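Local coordinates for vesicular integral-membrane protein VIP36 (Canis lupus familiaris, PDB 2DUR) that acts as a calcium-dependent lectin of the early secretory pathway, binding high-mannose glycans and helping to transport and sort the glycoproteins that carry them, at residues A[79-93]-A[202-216]. Numbering follows the deposited sequence.
Sequences NLHGDGIALWYTRDR and GYYFGASAGTGDLSD. With MAN (alpha-D-mannopyranose), chain C; MAN (alpha-D-mannopyranose), chain B.
Strands 84-90 and 204-211 run antiparallel, their axes 4.5 Å apart at closest approach; Ala86 pairs with Ser208, Trp88 with Gly206 and Thr90 with Tyr204 as hydrogen-bonded pairs, and Ile85-Ala209, Leu87-Ala207 and Tyr89-Phe205, which alternate with them, are non-hydrogen-bonded. On the sheet face that carries Ala86, Trp88 and Ser208, the indole Trp88 NE1 meets Ser208 OG at 2.8 Å, nearly straight (173°) and in the ring plane; Ser208 OG also bonds Phe100 O, so two bonds grip this buried hydroxyl. On the other face, the Tyr89 ring, with CG opposite its backbone N (chi1 175°), receives Tyr203 CB over its centre, a CH-pi contact 3.5 Å from the centroid, while Tyr89 CD1 rests over the Phe205 ring face, 3.7 Å from Phe205 CE1. Arg93, past the end of strand 84-90, lays CD over the centre of the Tyr204 ring, 3.4 Å from its centroid, and its guanidinium goes on to a salt bridge with Asp28. In the legume-lectin-like beta sandwich these are neighbouring central strands of one sheet, and the loops at their opposite end help build the mannose site, with Ser48, Asn118 and His142 from other parts of the chain. There a cis peptide precedes Asp83, whose N bonds Gly210 O and whose carboxylate clasps the chain C mannose, OD1 taking the sugar O6 and OD2 its O4 (2.6 Å). Leu214 N donates to the same sugar O6 (3.0 Å), and Asp213 spans the two sugars, OD2 accepting from O1 of the chain C mannose and OD1 from O6 of the chain B mannose. Leu214 CD2 packs on Leu80 CB at 3.8 Å.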
loop_
_atom_site.group_PDB
_atom_site.type_symbol
_atom_site.label_atom_id
_atom_site.label_comp_id
_atom_site.label_asym_id
_atom_site.label_seq_id
_atom_site.Cartn_x
_atom_site.Cartn_y
_atom_site.Cartn_z
ATOM N N ASN A 79 -2.593 2.122 24.002
ATOM C CA ASN A 79 -1.916 2.361 22.721
ATOM C C ASN A 79 -0.925 1.249 22.323
ATOM O O ASN A 79 -0.114 1.420 21.419
ATOM C CB ASN A 79 -1.345 3.811 22.629
ATOM C CG ASN A 79 0.182 3.932 22.905
ATOM O OD1 ASN A 79 0.848 4.818 22.327
ATOM N ND2 ASN A 79 0.729 3.097 23.803
ATOM N N LEU A 80 -1.043 0.085 22.966
ATOM C CA LEU A 80 -0.072 -1.010 22.787
ATOM C C LEU A 80 -0.399 -1.936 21.621
ATOM O O LEU A 80 -0.752 -3.112 21.796
ATOM C CB LEU A 80 0.090 -1.788 24.108
ATOM C CG LEU A 80 0.534 -0.966 25.324
ATOM C CD1 LEU A 80 0.576 -1.875 26.533
ATOM C CD2 LEU A 80 1.916 -0.314 25.116
ATOM N N HIS A 81 -0.259 -1.393 20.412
ATOM C CA HIS A 81 -0.486 -2.155 19.200
ATOM C C HIS A 81 0.404 -1.575 18.109
ATOM O O HIS A 81 0.900 -0.476 18.237
ATOM C CB HIS A 81 -1.960 -2.058 18.745
ATOM C CG HIS A 81 -2.407 -0.649 18.491
ATOM N ND1 HIS A 81 -3.131 0.078 19.412
ATOM C CD2 HIS A 81 -2.166 0.189 17.455
ATOM C CE1 HIS A 81 -3.344 1.293 18.939
ATOM N NE2 HIS A 81 -2.761 1.389 17.757
ATOM N N GLY A 82 0.564 -2.324 17.041
ATOM C CA GLY A 82 1.392 -1.893 15.901
ATOM C C GLY A 82 1.691 -3.064 14.961
ATOM O O GLY A 82 1.254 -4.200 15.207
ATOM N N ASP A 83 2.443 -2.832 13.878
ATOM C CA ASP A 83 2.970 -1.509 13.527
ATOM C C ASP A 83 2.253 -0.844 12.356
ATOM O O ASP A 83 2.321 0.387 12.197
ATOM C CB ASP A 83 4.464 -1.660 13.190
ATOM C CG ASP A 83 5.322 -1.670 14.446
ATOM O OD1 ASP A 83 5.726 -2.770 14.908
ATOM O OD2 ASP A 83 5.533 -0.572 15.000
ATOM N N GLY A 84 1.606 -1.662 11.525
ATOM C CA GLY A 84 0.869 -1.165 10.360
ATOM C C GLY A 84 1.065 -1.945 9.076
ATOM O O GLY A 84 1.729 -2.982 9.035
ATOM N N ILE A 85 0.479 -1.412 8.010
ATOM C CA ILE A 85 0.503 -2.000 6.684
ATOM C C ILE A 85 1.221 -1.053 5.732
ATOM O O ILE A 85 1.080 0.167 5.875
ATOM C CB ILE A 85 -0.972 -2.225 6.162
ATOM C CG1 ILE A 85 -1.637 -3.373 6.939
ATOM C CG2 ILE A 85 -0.998 -2.468 4.641
ATOM C CD1 ILE A 85 -3.164 -3.499 6.651
ATOM N N ALA A 86 1.934 -1.613 4.753
ATOM C CA ALA A 86 2.439 -0.831 3.591
ATOM C C ALA A 86 1.865 -1.415 2.312
ATOM O O ALA A 86 1.763 -2.631 2.172
ATOM C CB ALA A 86 3.966 -0.867 3.524
ATOM N N LEU A 87 1.460 -0.533 1.400
ATOM C CA LEU A 87 1.052 -0.894 0.051
ATOM C C LEU A 87 2.144 -0.417 -0.872
ATOM O O LEU A 87 2.638 0.686 -0.690
ATOM C CB LEU A 87 -0.253 -0.175 -0.309
ATOM C CG LEU A 87 -1.386 -0.474 0.664
ATOM C CD1 LEU A 87 -2.615 0.363 0.318
ATOM C CD2 LEU A 87 -1.727 -1.978 0.663
ATOM N N TRP A 88 2.487 -1.233 -1.866
ATOM C CA TRP A 88 3.648 -1.012 -2.678
ATOM C C TRP A 88 3.333 -0.989 -4.150
ATOM O O TRP A 88 2.517 -1.785 -4.643
ATOM C CB TRP A 88 4.656 -2.144 -2.438
ATOM C CG TRP A 88 5.083 -2.259 -1.025
ATOM C CD1 TRP A 88 4.636 -3.162 -0.102
ATOM C CD2 TRP A 88 6.048 -1.440 -0.358
ATOM N NE1 TRP A 88 5.260 -2.951 1.115
ATOM C CE2 TRP A 88 6.163 -1.927 0.972
ATOM C CE3 TRP A 88 6.861 -0.350 -0.767
ATOM C CZ2 TRP A 88 7.021 -1.343 1.916
ATOM C CZ3 TRP A 88 7.753 0.211 0.174
ATOM C CH2 TRP A 88 7.836 -0.290 1.493
ATOM N N TYR A 89 4.024 -0.104 -4.853
ATOM C CA TYR A 89 4.151 -0.186 -6.307
ATOM C C TYR A 89 5.635 0.031 -6.592
ATOM O O TYR A 89 6.129 1.167 -6.614
ATOM C CB TYR A 89 3.250 0.858 -6.972
ATOM C CG TYR A 89 3.403 0.922 -8.467
ATOM C CD1 TYR A 89 2.821 -0.048 -9.279
ATOM C CD2 TYR A 89 4.139 1.951 -9.073
ATOM C CE1 TYR A 89 2.964 -0.006 -10.665
ATOM C CE2 TYR A 89 4.288 2.013 -10.482
ATOM C CZ TYR A 89 3.680 1.035 -11.261
ATOM O OH TYR A 89 3.820 1.091 -12.640
ATOM N N THR A 90 6.361 -1.077 -6.729
ATOM C CA THR A 90 7.823 -1.019 -6.668
ATOM C C THR A 90 8.527 -1.868 -7.707
ATOM O O THR A 90 7.983 -2.841 -8.232
ATOM C CB THR A 90 8.367 -1.415 -5.266
ATOM O OG1 THR A 90 7.913 -2.732 -4.908
ATOM C CG2 THR A 90 7.945 -0.410 -4.194
ATOM N N ARG A 91 9.777 -1.509 -7.963
ATOM C CA ARG A 91 10.617 -2.238 -8.902
ATOM C C ARG A 91 10.800 -3.690 -8.497
ATOM O O ARG A 91 10.727 -4.600 -9.343
ATOM C CB ARG A 91 11.980 -1.573 -8.973
ATOM C CG ARG A 91 12.830 -2.101 -10.120
ATOM C CD ARG A 91 14.255 -1.575 -9.976
ATOM N NE ARG A 91 14.933 -2.205 -8.849
ATOM C CZ ARG A 91 16.169 -1.894 -8.445
ATOM N NH1 ARG A 91 16.866 -0.917 -9.038
ATOM N NH2 ARG A 91 16.690 -2.559 -7.419
ATOM N N ASP A 92 11.075 -3.887 -7.211
ATOM C CA ASP A 92 11.405 -5.198 -6.673
ATOM C C ASP A 92 10.203 -5.755 -5.928
ATOM O O ASP A 92 9.302 -5.009 -5.498
ATOM C CB ASP A 92 12.630 -5.100 -5.752
ATOM C CG ASP A 92 13.893 -4.653 -6.496
ATOM O OD1 ASP A 92 13.947 -4.781 -7.739
ATOM O OD2 ASP A 92 14.824 -4.147 -5.853
ATOM N N ARG A 93 10.176 -7.075 -5.801
ATOM C CA ARG A 93 9.117 -7.757 -5.101
ATOM C C ARG A 93 9.754 -8.824 -4.216
ATOM O O ARG A 93 10.918 -9.197 -4.418
ATOM C CB ARG A 93 8.184 -8.430 -6.109
ATOM C CG ARG A 93 8.889 -9.417 -6.996
ATOM C CD ARG A 93 8.101 -9.785 -8.256
ATOM N NE ARG A 93 6.758 -10.285 -7.968
ATOM C CZ ARG A 93 6.497 -11.539 -7.601
ATOM N NH1 ARG A 93 7.495 -12.409 -7.476
ATOM N NH2 ARG A 93 5.259 -11.924 -7.350
ATOM N N GLY A 202 5.674 -0.973 -15.307
ATOM C CA GLY A 202 6.487 -2.177 -15.165
ATOM C C GLY A 202 6.849 -2.535 -13.721
ATOM O O GLY A 202 7.678 -3.424 -13.485
ATOM N N TYR A 203 6.260 -1.832 -12.757
ATOM C CA TYR A 203 6.503 -2.138 -11.342
ATOM C C TYR A 203 5.449 -3.135 -10.818
ATOM O O TYR A 203 4.460 -3.425 -11.507
ATOM C CB TYR A 203 6.512 -0.836 -10.520
ATOM C CG TYR A 203 7.836 -0.079 -10.504
ATOM C CD1 TYR A 203 8.880 -0.416 -11.354
ATOM C CD2 TYR A 203 8.022 1.010 -9.616
ATOM C CE1 TYR A 203 10.103 0.288 -11.322
ATOM C CE2 TYR A 203 9.214 1.729 -9.587
ATOM C CZ TYR A 203 10.263 1.355 -10.422
ATOM O OH TYR A 203 11.433 2.072 -10.375
ATOM N N TYR A 204 5.661 -3.651 -9.602
ATOM C CA TYR A 204 4.791 -4.661 -8.992
ATOM C C TYR A 204 3.931 -4.123 -7.875
ATOM O O TYR A 204 4.420 -3.381 -7.017
ATOM C CB TYR A 204 5.656 -5.809 -8.399
ATOM C CG TYR A 204 6.419 -6.567 -9.430
ATOM C CD1 TYR A 204 7.724 -6.214 -9.745
ATOM C CD2 TYR A 204 5.837 -7.663 -10.096
ATOM C CE1 TYR A 204 8.435 -6.907 -10.712
ATOM C CE2 TYR A 204 6.539 -8.352 -11.067
ATOM C CZ TYR A 204 7.844 -7.970 -11.369
ATOM O OH TYR A 204 8.565 -8.651 -12.325
ATOM N N PHE A 205 2.652 -4.502 -7.850
ATOM C CA PHE A 205 1.840 -4.218 -6.681
ATOM C C PHE A 205 2.120 -5.241 -5.588
ATOM O O PHE A 205 2.266 -6.434 -5.853
ATOM C CB PHE A 205 0.343 -4.216 -7.005
ATOM C CG PHE A 205 -0.067 -3.021 -7.820
ATOM C CD1 PHE A 205 -0.156 -1.787 -7.205
ATOM C CD2 PHE A 205 -0.323 -3.140 -9.191
ATOM C CE1 PHE A 205 -0.522 -0.657 -7.923
ATOM C CE2 PHE A 205 -0.695 -2.000 -9.935
ATOM C CZ PHE A 205 -0.788 -0.770 -9.287
ATOM N N GLY A 206 2.179 -4.747 -4.372
ATOM C CA GLY A 206 2.385 -5.616 -3.195
ATOM C C GLY A 206 1.751 -5.021 -1.953
ATOM O O GLY A 206 1.347 -3.853 -1.933
ATOM N N ALA A 207 1.640 -5.833 -0.898
ATOM C CA ALA A 207 1.176 -5.318 0.391
ATOM C C ALA A 207 1.976 -6.079 1.437
ATOM O O ALA A 207 2.311 -7.250 1.233
ATOM C CB ALA A 207 -0.345 -5.545 0.609
ATOM N N SER A 208 2.279 -5.401 2.537
ATOM C CA SER A 208 3.008 -6.036 3.620
ATOM C C SER A 208 2.605 -5.460 4.960
ATOM O O SER A 208 1.957 -4.408 5.067
ATOM C CB SER A 208 4.529 -5.906 3.385
ATOM O OG SER A 208 4.921 -4.538 3.443
ATOM N N ALA A 209 2.964 -6.179 6.015
ATOM C CA ALA A 209 2.728 -5.665 7.347
ATOM C C ALA A 209 3.783 -6.183 8.283
ATOM O O ALA A 209 4.410 -7.202 8.014
ATOM C CB ALA A 209 1.335 -6.074 7.863
ATOM N N GLY A 210 3.971 -5.453 9.373
ATOM C CA GLY A 210 4.946 -5.873 10.371
ATOM C C GLY A 210 4.394 -5.654 11.767
ATOM O O GLY A 210 3.564 -4.770 11.995
ATOM N N THR A 211 4.872 -6.493 12.694
ATOM C CA THR A 211 4.646 -6.338 14.142
ATOM C C THR A 211 6.033 -6.439 14.788
ATOM O O THR A 211 6.910 -7.114 14.245
ATOM C CB THR A 211 3.716 -7.464 14.715
ATOM O OG1 THR A 211 4.289 -8.745 14.461
ATOM C CG2 THR A 211 2.341 -7.401 14.030
ATOM N N GLY A 212 6.213 -5.752 15.916
ATOM C CA GLY A 212 7.496 -5.763 16.655
ATOM C C GLY A 212 7.194 -6.205 18.066
ATOM O O GLY A 212 6.686 -7.310 18.271
ATOM N N ASP A 213 7.521 -5.354 19.034
ATOM C CA ASP A 213 7.162 -5.614 20.436
ATOM C C ASP A 213 5.657 -5.449 20.620
ATOM O O ASP A 213 5.115 -5.868 21.666
ATOM C CB ASP A 213 7.881 -4.642 21.360
ATOM C CG ASP A 213 9.383 -4.856 21.376
ATOM O OD1 ASP A 213 9.821 -6.001 21.158
ATOM O OD2 ASP A 213 10.106 -3.869 21.621
ATOM N N LEU A 214 5.019 -4.805 19.635
ATOM C CA LEU A 214 3.549 -4.596 19.606
ATOM C C LEU A 214 2.985 -5.229 18.362
ATOM O O LEU A 214 3.682 -5.381 17.358
ATOM C CB LEU A 214 3.245 -3.097 19.629
ATOM C CG LEU A 214 3.798 -2.318 20.828
ATOM C CD1 LEU A 214 3.527 -0.835 20.675
ATOM C CD2 LEU A 214 3.202 -2.874 22.132
ATOM N N SER A 215 1.710 -5.600 18.406
ATOM C CA SER A 215 1.172 -6.380 17.325
ATOM C C SER A 215 -0.278 -5.977 17.017
ATOM O O SER A 215 -0.863 -5.130 17.701
ATOM C CB SER A 215 1.270 -7.876 17.642
ATOM O OG SER A 215 0.422 -8.203 18.729
ATOM N N ASP A 216 -0.789 -6.580 15.956
ATOM C CA ASP A 216 -2.180 -6.443 15.486
ATOM C C ASP A 216 -2.366 -7.461 14.374
ATOM O O ASP A 216 -1.415 -7.886 13.696
ATOM C CB ASP A 216 -2.454 -5.060 14.852
ATOM C CG ASP A 216 -3.189 -4.104 15.752
ATOM O OD1 ASP A 216 -3.928 -4.514 16.693
ATOM O OD2 ASP A 216 -3.061 -2.886 15.486
HETATM C C1 MAN C . 10.019 -2.740 18.803
HETATM C C2 MAN C . 10.719 -2.312 17.515
HETATM C C3 MAN C . 9.988 -1.125 16.870
HETATM C C4 MAN C . 8.479 -1.384 16.747
HETATM C C5 MAN C . 7.958 -1.650 18.149
HETATM C C6 MAN C . 6.440 -1.844 18.165
HETATM O O1 MAN C . 10.363 -1.856 19.867
HETATM O O2 MAN C . 10.706 -3.396 16.619
HETATM O O3 MAN C . 10.565 -0.837 15.605
HETATM O O4 MAN C . 7.789 -0.292 16.178
HETATM O O5 MAN C . 8.609 -2.831 18.594
HETATM O O6 MAN C . 6.098 -3.046 17.510
HETATM C C1 MAN B . 12.020 -3.953 16.485
HETATM C C2 MAN B . 12.132 -4.525 15.080
HETATM C C3 MAN B . 11.161 -5.696 14.953
HETATM C C4 MAN B . 11.379 -6.715 16.074
HETATM C C5 MAN B . 11.388 -6.041 17.455
HETATM C C6 MAN B . 11.804 -6.995 18.579
HETATM O O2 MAN B . 13.472 -4.942 14.900
HETATM O O3 MAN B . 11.315 -6.286 13.686
HETATM O O4 MAN B . 10.365 -7.679 16.002
HETATM O O5 MAN B . 12.314 -4.973 17.431
HETATM O O6 MAN B . 11.989 -6.286 19.806
HETATM O O HOH W 1 0.208 -5.486 20.934
HETATM O O HOH W 2 10.148 -3.983 -12.036
#